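Local structure of putative citrate lyase, alfa subunit (Streptococcus mutans, 2HJ0) at residues H72-D77 with Q329-P334; S266-K271 with I457-D462; H400-F405 with E498-S503. The protein is probably the alpha subunit of a citrate lyase, an alpha/beta protein of the CitF family built on two largely parallel beta sheets. All coordinates share one frame; numbering follows the deposited sequence.

Contact 1. Residues H72-D77 with Q329-P334; sequences HFREGD and QDFDHP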
loop_
_atom_site.group_PDB
_atom_site.type_symbol
_atom_site.label_atom_id
_atom_site.label_comp_id
_atom_site.label_asym_id
_atom_site.label_seq_id
_atom_site.Cartn_x
_atom_site.Cartn_y
_atom_site.Cartn_z
ATOM N N HIS A 72 -4.728 -18.458 0.496
ATOM C CA HIS A 72 -4.677 -18.385 -0.963
ATOM C C HIS A 72 -4.230 -19.676 -1.634
ATOM O O HIS A 72 -4.491 -19.885 -2.815
ATOM C CB HIS A 72 -3.800 -17.216 -1.412
ATOM C CG HIS A 72 -4.497 -15.896 -1.370
ATOM N ND1 HIS A 72 -4.113 -14.877 -0.526
ATOM C CD2 HIS A 72 -5.542 -15.419 -2.084
ATOM C CE1 HIS A 72 -4.890 -13.827 -0.722
ATOM N NE2 HIS A 72 -5.765 -14.127 -1.666
ATOM N N PHE A 73 -3.572 -20.547 -0.881
ATOM C CA PHE A 73 -3.118 -21.829 -1.429
ATOM C C PHE A 73 -4.186 -22.911 -1.232
ATOM O O PHE A 73 -4.038 -24.057 -1.682
ATOM C CB PHE A 73 -1.818 -22.275 -0.761
ATOM C CG PHE A 73 -0.638 -21.463 -1.167
ATOM C CD1 PHE A 73 0.107 -20.771 -0.225
ATOM C CD2 PHE A 73 -0.278 -21.379 -2.507
ATOM C CE1 PHE A 73 1.193 -20.009 -0.609
ATOM C CE2 PHE A 73 0.808 -20.619 -2.910
ATOM C CZ PHE A 73 1.547 -19.932 -1.963
ATOM N N ARG A 74 -5.257 -22.527 -0.548
ATOM C CA ARG A 74 -6.360 -23.419 -0.271
ATOM C C ARG A 74 -5.934 -24.790 0.219
ATOM O O ARG A 74 -5.106 -24.883 1.118
ATOM C CB ARG A 74 -7.229 -23.531 -1.506
ATOM C CG ARG A 74 -7.790 -22.194 -1.874
ATOM C CD ARG A 74 -9.034 -22.343 -2.687
ATOM N NE ARG A 74 -8.728 -22.218 -4.097
ATOM C CZ ARG A 74 -9.604 -22.437 -5.062
ATOM N NH1 ARG A 74 -9.230 -22.298 -6.335
ATOM N NH2 ARG A 74 -10.841 -22.800 -4.739
ATOM N N GLU A 75 -6.490 -25.851 -0.366
ATOM C CA GLU A 75 -6.172 -27.220 0.055
ATOM C C GLU A 75 -4.735 -27.623 -0.192
ATOM O O GLU A 75 -4.314 -28.710 0.200
ATOM C CB GLU A 75 -7.089 -28.226 -0.634
ATOM C CG GLU A 75 -8.570 -28.084 -0.289
ATOM C CD GLU A 75 -8.885 -28.337 1.193
ATOM O OE1 GLU A 75 -8.090 -29.018 1.884
ATOM O OE2 GLU A 75 -9.947 -27.860 1.646
ATOM N N GLY A 76 -3.986 -26.751 -0.852
ATOM C CA GLY A 76 -2.601 -27.056 -1.121
ATOM C C GLY A 76 -1.679 -26.381 -0.128
ATOM O O GLY A 76 -0.460 -26.503 -0.249
ATOM N N ASP A 77 -2.237 -25.690 0.867
ATOM C CA ASP A 77 -1.394 -24.987 1.843
ATOM C C ASP A 77 -0.490 -25.862 2.702
ATOM O O ASP A 77 -0.884 -26.936 3.150
ATOM C CB ASP A 77 -2.219 -24.120 2.796
ATOM C CG ASP A 77 -1.352 -23.461 3.848
ATOM O OD1 ASP A 77 -0.592 -22.543 3.490
ATOM O OD2 ASP A 77 -1.393 -23.881 5.027
ATOM N N GLN A 329 -8.850 -12.733 -4.838
ATOM C CA GLN A 329 -8.465 -14.126 -4.735
ATOM C C GLN A 329 -8.733 -14.879 -6.037
ATOM O O GLN A 329 -9.778 -14.711 -6.663
ATOM C CB GLN A 329 -9.210 -14.792 -3.588
ATOM C CG GLN A 329 -9.236 -16.274 -3.718
ATOM C CD GLN A 329 -9.854 -16.937 -2.528
ATOM O OE1 GLN A 329 -10.869 -16.468 -1.992
ATOM N NE2 GLN A 329 -9.254 -18.045 -2.100
ATOM N N ASP A 330 -7.780 -15.709 -6.442
ATOM C CA ASP A 330 -7.931 -16.484 -7.661
ATOM C C ASP A 330 -8.400 -17.878 -7.332
ATOM O O ASP A 330 -8.022 -18.432 -6.306
ATOM C CB ASP A 330 -6.607 -16.558 -8.398
ATOM C CG ASP A 330 -6.188 -15.236 -8.938
ATOM O OD1 ASP A 330 -5.082 -14.773 -8.585
ATOM O OD2 ASP A 330 -6.973 -14.655 -9.720
ATOM N N PHE A 331 -9.212 -18.451 -8.213
ATOM C CA PHE A 331 -9.738 -19.789 -7.998
ATOM C C PHE A 331 -9.240 -20.860 -8.989
ATOM O O PHE A 331 -9.797 -21.958 -9.056
ATOM C CB PHE A 331 -11.266 -19.736 -7.983
ATOM C CG PHE A 331 -11.846 -19.341 -6.647
ATOM C CD1 PHE A 331 -12.382 -20.298 -5.794
ATOM C CD2 PHE A 331 -11.847 -18.013 -6.236
ATOM C CE1 PHE A 331 -12.910 -19.932 -4.554
ATOM C CE2 PHE A 331 -12.373 -17.645 -5.000
ATOM C CZ PHE A 331 -12.904 -18.603 -4.159
ATOM N N ASP A 332 -8.204 -20.535 -9.759
ATOM C CA ASP A 332 -7.603 -21.481 -10.698
ATOM C C ASP A 332 -6.328 -20.890 -11.294
ATOM O O ASP A 332 -6.185 -19.673 -11.391
ATOM C CB ASP A 332 -8.587 -21.890 -11.803
ATOM C CG ASP A 332 -9.076 -20.723 -12.614
ATOM O OD1 ASP A 332 -10.004 -20.923 -13.422
ATOM O OD2 ASP A 332 -8.542 -19.606 -12.453
ATOM N N HIS A 333 -5.400 -21.752 -11.685
ATOM C CA HIS A 333 -4.133 -21.289 -12.226
ATOM C C HIS A 333 -4.234 -20.211 -13.309
ATOM O O HIS A 333 -3.565 -19.180 -13.236
ATOM C CB HIS A 333 -3.330 -22.475 -12.753
ATOM C CG HIS A 333 -2.007 -22.093 -13.327
ATOM N ND1 HIS A 333 -1.020 -21.489 -12.577
ATOM C CD2 HIS A 333 -1.529 -22.174 -14.589
ATOM C CE1 HIS A 333 0.009 -21.211 -13.357
ATOM N NE2 HIS A 333 -0.274 -21.614 -14.582
ATOM N N PRO A 334 -5.067 -20.432 -14.332
ATOM C CA PRO A 334 -5.197 -19.430 -15.396
ATOM C C PRO A 334 -5.557 -18.031 -14.894
ATOM O O PRO A 334 -5.061 -17.035 -15.430
ATOM C CB PRO A 334 -6.261 -20.037 -16.318
ATOM C CG PRO A 334 -7.066 -20.885 -15.400
ATOM C CD PRO A 334 -6.024 -21.533 -14.527
#
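Where the loop after strand 66-69, the beta-to-alpha connection leading to helix 79-89, faces the short strand 329-330 and the turn beyond it, His72 meets Gln329 and Arg74 reaches Phe331. The histidine contributes an edge: Gln329 CB lies near the imidazole plane, 4.0 Å from His72 NE2, and Gln329 CG stands beside CD2. That CG, anti to the backbone N (chi1 160°), runs beside the imidazole, and the extended chain takes the amide past it toward Arg74; the ring and amide planes are 83° apart. His72 NE2 hydrogen-bonds to Val328 O and Gln329 OE1 to Tyr192 OH, while the Gln329 side chain comes to about 3 Å, nearest atoms, from a bound citric acid, which may come from the crystallisation medium but could also indicate a pocket.

Residues 329-334 form a strand-to-helix junction: 329-330 pairs in parallel with 308-309, and Asp332 then takes the N-cap position of helix 333-341. Arg74 extends across to this junction from a largely buried loop, its chain bending at chi3. Phe331 O lies at the edge of the guanidinium, in its plane, 2.8 Å from Arg74 NH1. Phe331 CD1 lies over one face of the same group, 3.6 Å from Arg74 CZ; the two planes are steeply inclined, 69° apart. The carboxylate of Asp332 stays farther off, its OD2 6.7 Å from Arg74 NH1; it hydrogen-bonds instead to Ser335 OG and Asn311 N.

Contact 2. Residues S266-K271 with I457-D462; sequences SSPYYK and IEYFKD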
loop_
_atom_site.group_PDB
_atom_site.type_symbol
_atom_site.label_atom_id
_atom_site.label_comp_id
_atom_site.label_asym_id
_atom_site.label_seq_id
_atom_site.Cartn_x
_atom_site.Cartn_y
_atom_site.Cartn_z
ATOM N N SER A 266 -32.317 -8.244 -17.315
ATOM C CA SER A 266 -33.595 -7.559 -17.416
ATOM C C SER A 266 -33.707 -6.568 -16.275
ATOM O O SER A 266 -34.716 -5.890 -16.131
ATOM C CB SER A 266 -34.771 -8.531 -17.323
ATOM O OG SER A 266 -34.776 -9.471 -18.382
ATOM N N SER A 267 -32.673 -6.477 -15.457
ATOM C CA SER A 267 -32.721 -5.571 -14.324
ATOM C C SER A 267 -32.435 -4.143 -14.751
ATOM O O SER A 267 -31.882 -3.903 -15.822
ATOM C CB SER A 267 -31.707 -6.007 -13.263
ATOM O OG SER A 267 -30.383 -5.684 -13.649
ATOM N N PRO A 268 -32.803 -3.166 -13.909
ATOM C CA PRO A 268 -32.557 -1.759 -14.242
ATOM C C PRO A 268 -31.086 -1.386 -14.061
ATOM O O PRO A 268 -30.749 -0.214 -14.005
ATOM C CB PRO A 268 -33.441 -1.021 -13.249
ATOM C CG PRO A 268 -33.293 -1.879 -12.038
ATOM C CD PRO A 268 -33.474 -3.276 -12.600
ATOM N N TYR A 269 -30.216 -2.385 -13.977
ATOM C CA TYR A 269 -28.794 -2.134 -13.779
ATOM C C TYR A 269 -28.011 -2.624 -14.992
ATOM O O TYR A 269 -26.825 -2.315 -15.162
ATOM C CB TYR A 269 -28.316 -2.857 -12.524
ATOM C CG TYR A 269 -29.118 -2.529 -11.284
ATOM C CD1 TYR A 269 -28.921 -1.330 -10.596
ATOM C CD2 TYR A 269 -30.077 -3.424 -10.794
ATOM C CE1 TYR A 269 -29.657 -1.031 -9.439
ATOM C CE2 TYR A 269 -30.821 -3.137 -9.640
ATOM C CZ TYR A 269 -30.604 -1.939 -8.964
ATOM O OH TYR A 269 -31.315 -1.655 -7.818
ATOM N N TYR A 270 -28.683 -3.400 -15.832
ATOM C CA TYR A 270 -28.060 -3.930 -17.032
ATOM C C TYR A 270 -28.031 -2.873 -18.128
ATOM O O TYR A 270 -29.043 -2.583 -18.772
ATOM C CB TYR A 270 -28.812 -5.165 -17.522
ATOM C CG TYR A 270 -28.268 -5.715 -18.809
ATOM C CD1 TYR A 270 -28.957 -5.562 -20.001
ATOM C CD2 TYR A 270 -27.040 -6.362 -18.834
ATOM C CE1 TYR A 270 -28.431 -6.040 -21.193
ATOM C CE2 TYR A 270 -26.500 -6.843 -20.008
ATOM C CZ TYR A 270 -27.198 -6.680 -21.194
ATOM O OH TYR A 270 -26.662 -7.148 -22.377
ATOM N N LYS A 271 -26.850 -2.297 -18.317
ATOM C CA LYS A 271 -26.617 -1.267 -19.318
ATOM C C LYS A 271 -25.111 -1.111 -19.472
ATOM O O LYS A 271 -24.331 -1.722 -18.735
ATOM C CB LYS A 271 -27.270 0.055 -18.884
ATOM C CG LYS A 271 -26.953 0.485 -17.454
ATOM C CD LYS A 271 -27.466 1.883 -17.126
ATOM C CE LYS A 271 -26.987 2.302 -15.730
ATOM N NZ LYS A 271 -26.905 3.779 -15.488
ATOM N N ILE A 457 -40.135 -5.742 -7.930
ATOM C CA ILE A 457 -41.348 -6.477 -8.237
ATOM C C ILE A 457 -42.042 -5.850 -9.450
ATOM O O ILE A 457 -42.554 -6.562 -10.317
ATOM C CB ILE A 457 -42.298 -6.489 -7.029
ATOM C CG1 ILE A 457 -41.751 -7.433 -5.977
ATOM C CG2 ILE A 457 -43.683 -6.920 -7.451
ATOM C CD1 ILE A 457 -42.454 -7.340 -4.663
ATOM N N GLU A 458 -42.037 -4.521 -9.518
ATOM C CA GLU A 458 -42.671 -3.818 -10.630
ATOM C C GLU A 458 -41.843 -3.944 -11.900
ATOM O O GLU A 458 -42.360 -4.315 -12.955
ATOM C CB GLU A 458 -42.843 -2.334 -10.310
ATOM C CG GLU A 458 -41.518 -1.620 -10.126
ATOM C CD GLU A 458 -41.606 -0.082 -10.204
ATOM O OE1 GLU A 458 -40.521 0.571 -10.165
ATOM O OE2 GLU A 458 -42.742 0.464 -10.301
ATOM N N TYR A 459 -40.555 -3.640 -11.792
ATOM C CA TYR A 459 -39.649 -3.701 -12.937
ATOM C C TYR A 459 -39.641 -5.066 -13.631
ATOM O O TYR A 459 -39.469 -5.141 -14.849
ATOM C CB TYR A 459 -38.224 -3.360 -12.504
ATOM C CG TYR A 459 -37.392 -2.756 -13.613
ATOM C CD1 TYR A 459 -37.455 -1.392 -13.886
ATOM C CD2 TYR A 459 -36.560 -3.555 -14.407
ATOM C CE1 TYR A 459 -36.713 -0.840 -14.916
ATOM C CE2 TYR A 459 -35.811 -3.013 -15.445
ATOM C CZ TYR A 459 -35.894 -1.655 -15.696
ATOM O OH TYR A 459 -35.174 -1.111 -16.736
ATOM N N PHE A 460 -39.811 -6.135 -12.853
ATOM C CA PHE A 460 -39.825 -7.475 -13.409
ATOM C C PHE A 460 -41.233 -7.990 -13.645
ATOM O O PHE A 460 -41.410 -9.142 -14.048
ATOM C CB PHE A 460 -39.089 -8.454 -12.490
ATOM C CG PHE A 460 -37.609 -8.228 -12.412
ATOM C CD1 PHE A 460 -36.848 -8.109 -13.571
ATOM C CD2 PHE A 460 -36.963 -8.149 -11.175
ATOM C CE1 PHE A 460 -35.467 -7.914 -13.505
ATOM C CE2 PHE A 460 -35.584 -7.955 -11.100
ATOM C CZ PHE A 460 -34.832 -7.834 -12.267
ATOM N N LYS A 461 -42.235 -7.148 -13.405
ATOM C CA LYS A 461 -43.624 -7.581 -13.564
ATOM C C LYS A 461 -43.836 -8.397 -14.834
ATOM O O LYS A 461 -44.456 -9.447 -14.796
ATOM C CB LYS A 461 -44.586 -6.384 -13.573
ATOM C CG LYS A 461 -44.434 -5.478 -14.791
ATOM C CD LYS A 461 -45.616 -4.523 -14.962
ATOM C CE LYS A 461 -45.765 -3.561 -13.791
ATOM N NZ LYS A 461 -46.918 -2.644 -14.023
ATOM N N ASP A 462 -43.299 -7.924 -15.950
ATOM C CA ASP A 462 -43.483 -8.618 -17.208
ATOM C C ASP A 462 -42.360 -9.579 -17.567
ATOM O O ASP A 462 -42.372 -10.182 -18.638
ATOM C CB ASP A 462 -43.691 -7.595 -18.322
ATOM C CG ASP A 462 -45.056 -6.927 -18.244
ATOM O OD1 ASP A 462 -45.188 -5.778 -18.729
ATOM O OD2 ASP A 462 -46.006 -7.562 -17.707
#
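Tyr459 and Phe460, adjacent aromatic residues at the end of helix 454-459, close on Ser266, Ser267 and Pro268 just after helix 251-265, and the two rings work in very different surroundings. Phe460 makes the tight half, buried on several sides. Its CG, anti to the carbonyl carbon (chi1 -68°), heads for the serines, and the far rim of the ring touches them: CZ lies 3.8 Å from Ser267 CB and CE1 is 3.9 Å from Ser266 CB. The backbone Ser267 N stands at the ring edge, near its plane. The serine hydroxyls point to their own helix, Ser266 OG bonding to Lys262 O and Ser267 OG to Ile264 O.

Tyr459, by contrast, is an exposed residue on the looser, solvent side. Its ring offers one face to Pro268 in a CH-pi contact, with Pro268 CB 3.7 Å from the ring centroid and 18° off the ring normal, while Pro268 CD sits near Tyr459 CD2. The proline is flanked by a second aromatic, since its CG rests 3.6 Å above the plane of the Tyr269 ring, toward the rim. Between the enclosed Phe460 side and the exposed Tyr459 side lies Ser266 O, at the edge of the Tyr459 ring and in its plane, 3.2 Å from CE2, and also 3.4 Å from Phe460 CE1. The contact is thus made of ring carbons, serine CB atoms, proline methylenes and backbone atoms, without any charged pair.

Inward, Phe460 continues onto Met409, Ile449 and Val263, and Ser267 and Tyr269 also touch Met409. The segments therefore pack the C-terminal ends of helices 251-265 and 454-459 together beside the start of strand 409-413 and strand 447-449 of the nine-stranded sheet.

Contact 3. Residues H400-F405 with E498-S503; sequences HCDTAF and EYRDGS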
loop_
_atom_site.group_PDB
_atom_site.type_symbol
_atom_site.label_atom_id
_atom_site.label_comp_id
_atom_site.label_asym_id
_atom_site.label_seq_id
_atom_site.Cartn_x
_atom_site.Cartn_y
_atom_site.Cartn_z
ATOM N N HIS A 400 -20.019 -13.439 1.385
ATOM C CA HIS A 400 -21.449 -13.561 1.179
ATOM C C HIS A 400 -22.269 -12.401 1.765
ATOM O O HIS A 400 -22.841 -11.605 1.021
ATOM C CB HIS A 400 -21.919 -14.892 1.747
ATOM C CG HIS A 400 -23.195 -15.384 1.149
ATOM N ND1 HIS A 400 -24.421 -14.829 1.446
ATOM C CD2 HIS A 400 -23.439 -16.411 0.302
ATOM C CE1 HIS A 400 -25.369 -15.503 0.814
ATOM N NE2 HIS A 400 -24.801 -16.468 0.115
ATOM N N CYS A 401 -22.336 -12.284 3.086
ATOM C CA CYS A 401 -23.108 -11.190 3.656
ATOM C C CYS A 401 -22.504 -9.837 3.270
ATOM O O CYS A 401 -23.189 -8.823 3.322
ATOM C CB CYS A 401 -23.192 -11.307 5.183
ATOM S SG CYS A 401 -21.718 -10.797 6.095
ATOM N N ASP A 402 -21.228 -9.826 2.882
ATOM C CA ASP A 402 -20.548 -8.592 2.486
ATOM C C ASP A 402 -21.097 -8.001 1.200
ATOM O O ASP A 402 -21.627 -6.898 1.183
ATOM C CB ASP A 402 -19.053 -8.824 2.256
ATOM C CG ASP A 402 -18.269 -8.943 3.532
ATOM O OD1 ASP A 402 -18.534 -8.161 4.483
ATOM O OD2 ASP A 402 -17.362 -9.807 3.574
ATOM N N THR A 403 -20.937 -8.732 0.107
ATOM C CA THR A 403 -21.399 -8.224 -1.168
ATOM C C THR A 403 -22.922 -8.196 -1.200
ATOM O O THR A 403 -23.531 -7.282 -1.757
ATOM C CB THR A 403 -20.879 -9.077 -2.320
ATOM O OG1 THR A 403 -21.640 -10.282 -2.382
ATOM C CG2 THR A 403 -19.441 -9.425 -2.092
ATOM N N ALA A 404 -23.546 -9.197 -0.596
ATOM C CA ALA A 404 -24.999 -9.237 -0.592
ATOM C C ALA A 404 -25.531 -7.893 -0.141
ATOM O O ALA A 404 -26.569 -7.431 -0.605
ATOM C CB ALA A 404 -25.506 -10.323 0.334
ATOM N N PHE A 405 -24.825 -7.250 0.774
ATOM C CA PHE A 405 -25.299 -5.966 1.234
ATOM C C PHE A 405 -24.916 -4.817 0.300
ATOM O O PHE A 405 -25.763 -4.007 -0.058
ATOM C CB PHE A 405 -24.787 -5.697 2.650
ATOM C CG PHE A 405 -25.052 -4.295 3.137
ATOM C CD1 PHE A 405 -24.145 -3.275 2.887
ATOM C CD2 PHE A 405 -26.221 -3.994 3.825
ATOM C CE1 PHE A 405 -24.397 -1.987 3.312
ATOM C CE2 PHE A 405 -26.479 -2.704 4.253
ATOM C CZ PHE A 405 -25.566 -1.699 3.997
ATOM N N GLU A 498 -20.075 -13.432 13.869
ATOM C CA GLU A 498 -20.038 -11.982 13.940
ATOM C C GLU A 498 -20.371 -11.404 12.567
ATOM O O GLU A 498 -19.741 -11.752 11.578
ATOM C CB GLU A 498 -18.654 -11.483 14.365
ATOM C CG GLU A 498 -18.541 -9.959 14.292
ATOM C CD GLU A 498 -17.107 -9.461 14.248
ATOM O OE1 GLU A 498 -16.480 -9.312 15.319
ATOM O OE2 GLU A 498 -16.600 -9.227 13.130
ATOM N N TYR A 499 -21.374 -10.536 12.515
ATOM C CA TYR A 499 -21.779 -9.883 11.274
ATOM C C TYR A 499 -20.686 -8.904 10.851
ATOM O O TYR A 499 -19.903 -8.429 11.683
ATOM C CB TYR A 499 -23.075 -9.102 11.484
ATOM C CG TYR A 499 -23.693 -8.571 10.210
ATOM C CD1 TYR A 499 -24.139 -9.444 9.223
ATOM C CD2 TYR A 499 -23.851 -7.195 9.995
ATOM C CE1 TYR A 499 -24.727 -8.979 8.057
ATOM C CE2 TYR A 499 -24.444 -6.717 8.822
ATOM C CZ TYR A 499 -24.876 -7.626 7.859
ATOM O OH TYR A 499 -25.456 -7.191 6.693
ATOM N N ARG A 500 -20.653 -8.579 9.564
ATOM C CA ARG A 500 -19.647 -7.666 9.043
ATOM C C ARG A 500 -19.449 -6.394 9.878
ATOM O O ARG A 500 -18.331 -5.882 9.971
ATOM C CB ARG A 500 -19.974 -7.288 7.586
ATOM C CG ARG A 500 -21.262 -6.496 7.398
ATOM C CD ARG A 500 -21.450 -6.072 5.942
ATOM N NE ARG A 500 -20.148 -5.733 5.335
ATOM C CZ ARG A 500 -19.972 -4.870 4.338
ATOM N NH1 ARG A 500 -21.017 -4.234 3.806
ATOM N NH2 ARG A 500 -18.746 -4.638 3.892
ATOM N N ASP A 501 -20.519 -5.887 10.488
ATOM C CA ASP A 501 -20.416 -4.662 11.282
ATOM C C ASP A 501 -19.833 -4.862 12.678
ATOM O O ASP A 501 -19.602 -3.894 13.403
ATOM C CB ASP A 501 -21.775 -3.961 11.374
ATOM C CG ASP A 501 -22.808 -4.787 12.092
ATOM O OD1 ASP A 501 -22.476 -5.924 12.510
ATOM O OD2 ASP A 501 -23.959 -4.298 12.238
ATOM N N GLY A 502 -19.590 -6.114 13.056
ATOM C CA GLY A 502 -19.001 -6.384 14.359
ATOM C C GLY A 502 -19.908 -6.897 15.464
ATOM O O GLY A 502 -19.436 -7.255 16.542
ATOM N N SER A 503 -21.207 -6.922 15.203
ATOM C CA SER A 503 -22.169 -7.401 16.172
ATOM C C SER A 503 -22.479 -8.870 15.894
ATOM O O SER A 503 -22.068 -9.396 14.863
ATOM C CB SER A 503 -23.451 -6.581 16.071
ATOM O OG SER A 503 -24.034 -6.715 14.788
#
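Arg500 lies against one side of helix 400-406, its guanidinium between Asp402 and Phe405, while Tyr499 next to it takes Cys401. The salt bridge uses one oxygen and one nitrogen: Asp402 OD1 stands 3.0 Å from Arg500 NE, and the carboxylate is turned 71° from the guanidinium plane, not laid flat alongside it. A bend at chi3 (-36°), which sets NE, helps bring that nitrogen to the acid. Asp402 O lies over one face of the guanidinium, toward its rim, and Phe405 CD1 meets the edge in plane, 3.4 Å from Arg500 NH1; the side chains of Phe405 and Arg500 cross at about a right angle, their flat groups 61° apart. The acid is gripped beyond the arginine too, by Ser147 OG at OD1 and Gly149 N at OD2, which would help stabilise its negative charge in this buried setting.

Tyr499 approaches Cys401 with its CE1 corner, 4.0 Å from Cys401 CB. The sulfur stands obliquely to the ring, SG 4.8 Å from the centroid, in a sulfur-aromatic contact. On one face of the same ring sits Arg500 CG, 3.5 Å above the plane and offset toward the rim. Phe405 also packs on Pro43 of the second subunit, so the helix side extends to the dimer interface.

Both Tyr499 and Arg500 are presented by a type I turn from Tyr499 to Gly502. Asp501 OD1 accepts from Ser503 N, an Asx turn, at 3.1 Å. Gly502 N bonds to Tyr499 O and Tyr499 N to Ser503 O, the pattern of a beta hairpin with a G1 bulge, here joining antiparallel strands 493-498 and 504-511.

Contacts 1 and 3 are buried, and each joins elements around the ten-stranded sheet with elements around the nine-stranded sheet, one through a beta-to-alpha loop, the other through a hairpin at the margin of the ten-stranded sheet. Both spend an arginine on this, against a carbonyl and a phenyl ring in contact 1, against an acid and a phenyl ring in contact 3. Contact 2 lies farther out, its centre about 29 Å from the centre of the chain, and stays among elements around the nine-stranded sheet, relying on aromatic and proline packing. Helix 400-406 of contact 3 leads into strand 409-413, whose Met409 backs contact 2, although the two contacts do not touch.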